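Local coordinates for mutual gliding-motility protein MglA (Myxococcus xanthus, PDB 6IZW) that is a Ras-like small G protein of the ADP-ribosylation factor family with a P-loop fold, and probably takes part in gliding motility, at residues L60-G65 / F74-V79. Residues are numbered along the deposited sequence; the frame is centred on the assembly and turned at random.
Sequences LPLSLG and FHLYTV
The Phe74 ring has the carbonyl O of Leu62 at its edge, near the ring plane, while Leu64 crosses it at about a right angle and sets CD1 obliquely against CD2 of Phe74, 3.3 Å away. At the His75 imidazole, Pro61 CB lies oblique to the ring, 4.3 Å from ND1 of His75. A chi1 of -73° puts CG of Phe74 beside the backbone N, which donates to Leu62 O at 2.6 Å, and the CD2 side of the ring is the one nearer that oxygen. The reverse bond, Leu62 N to Phe74 O, closes this hydrogen-bonded pair. Leu60 and Leu76 likewise exchange two N-H...O bonds, Leu60 N lying 2.8 Å from Leu76 O. Between them Pro61 and His75 form a non-hydrogen-bonded pair, on the face toward a bound MglB chain. On the other face Leu76 CD1 touches two methyls from directions roughly at right angles, Leu62 CD2 at 4.1 Å and Leu60 CD2 at 4.2 Å. From helix 176-192, Leu180 meets Leu62 and Leu76, while Ala184 and Leu188 meet Phe74. The arrangement is an antiparallel beta hairpin, strands 54-67 and 70-78, at one side of the central sheet of a Ras-like P-loop fold.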
# COMPACT_ATOMS: atom_id res chain seq x y z
N LEU A 60 8.21 2.53 -6.18
CA LEU A 60 9.53 2.40 -6.81
C LEU A 60 10.65 2.71 -5.81
O LEU A 60 10.81 3.87 -5.39
CB LEU A 60 9.67 3.31 -8.03
CG LEU A 60 11.10 3.35 -8.64
CD1 LEU A 60 11.45 2.02 -9.32
CD2 LEU A 60 11.29 4.51 -9.62
N PRO A 61 11.42 1.71 -5.38
CA PRO A 61 12.56 1.99 -4.50
C PRO A 61 13.76 2.44 -5.33
O PRO A 61 14.14 1.79 -6.30
CB PRO A 61 12.82 0.64 -3.82
CG PRO A 61 12.38 -0.38 -4.87
CD PRO A 61 11.31 0.28 -5.73
N LEU A 62 14.39 3.53 -4.89
CA LEU A 62 15.45 4.20 -5.64
C LEU A 62 16.61 4.53 -4.71
O LEU A 62 16.40 5.01 -3.59
CB LEU A 62 14.90 5.48 -6.30
CG LEU A 62 15.60 6.19 -7.45
CD1 LEU A 62 15.51 5.38 -8.74
CD2 LEU A 62 15.02 7.61 -7.64
N SER A 63 17.83 4.28 -5.17
CA SER A 63 19.03 4.64 -4.42
C SER A 63 19.71 5.83 -5.09
O SER A 63 19.97 5.81 -6.30
CB SER A 63 20.00 3.47 -4.31
OG SER A 63 21.06 3.80 -3.41
N LEU A 64 19.98 6.88 -4.32
CA LEU A 64 20.40 8.15 -4.90
C LEU A 64 21.87 8.45 -4.66
O LEU A 64 22.31 9.59 -4.85
CB LEU A 64 19.52 9.28 -4.36
CG LEU A 64 18.32 9.44 -5.32
CD1 LEU A 64 17.26 8.37 -5.04
CD2 LEU A 64 17.68 10.82 -5.30
N GLY A 65 22.65 7.46 -4.28
CA GLY A 65 24.00 7.72 -3.89
C GLY A 65 24.15 7.67 -2.39
O GLY A 65 23.36 7.06 -1.67
N PHE A 74 15.39 5.95 -1.35
CA PHE A 74 14.14 6.68 -1.42
C PHE A 74 13.05 5.74 -1.91
O PHE A 74 13.22 5.06 -2.93
CB PHE A 74 14.24 7.91 -2.33
CG PHE A 74 15.03 9.02 -1.72
CD1 PHE A 74 14.43 9.91 -0.85
CD2 PHE A 74 16.38 9.13 -1.95
CE1 PHE A 74 15.17 10.92 -0.26
CE2 PHE A 74 17.12 10.14 -1.38
CZ PHE A 74 16.51 11.03 -0.53
N HIS A 75 11.98 5.67 -1.14
CA HIS A 75 10.85 4.80 -1.42
C HIS A 75 9.79 5.70 -2.04
O HIS A 75 9.23 6.55 -1.34
CB HIS A 75 10.37 4.11 -0.14
CG HIS A 75 11.44 3.30 0.53
ND1 HIS A 75 11.76 2.02 0.13
CD2 HIS A 75 12.31 3.61 1.52
CE1 HIS A 75 12.76 1.56 0.86
NE2 HIS A 75 13.11 2.51 1.72
N LEU A 76 9.59 5.58 -3.35
CA LEU A 76 8.68 6.48 -4.08
C LEU A 76 7.32 5.82 -4.21
O LEU A 76 7.22 4.67 -4.64
CB LEU A 76 9.23 6.84 -5.47
CG LEU A 76 10.68 7.39 -5.60
CD1 LEU A 76 10.99 7.83 -7.04
CD2 LEU A 76 10.92 8.52 -4.65
N TYR A 77 6.27 6.57 -3.87
CA TYR A 77 4.90 6.11 -4.04
C TYR A 77 4.09 7.12 -4.83
O TYR A 77 4.34 8.33 -4.76
CB TYR A 77 4.21 5.89 -2.67
CG TYR A 77 4.71 4.71 -1.89
CD1 TYR A 77 5.85 4.81 -1.10
CD2 TYR A 77 4.01 3.50 -1.90
CE1 TYR A 77 6.32 3.72 -0.34
CE2 TYR A 77 4.47 2.39 -1.15
CZ TYR A 77 5.62 2.51 -0.37
OH TYR A 77 6.09 1.43 0.37
N THR A 78 3.10 6.62 -5.58
CA THR A 78 2.00 7.44 -6.05
C THR A 78 0.70 6.91 -5.46
O THR A 78 0.56 5.72 -5.19
CB THR A 78 1.90 7.47 -7.59
OG1 THR A 78 1.08 6.38 -8.04
CG2 THR A 78 3.29 7.36 -8.21
N VAL A 79 -0.26 7.80 -5.26
CA VAL A 79 -1.56 7.44 -4.73
C VAL A 79 -2.52 7.24 -5.90
O VAL A 79 -2.23 7.69 -7.01
CB VAL A 79 -2.09 8.52 -3.77
CG1 VAL A 79 -1.10 8.76 -2.64
CG2 VAL A 79 -2.39 9.83 -4.54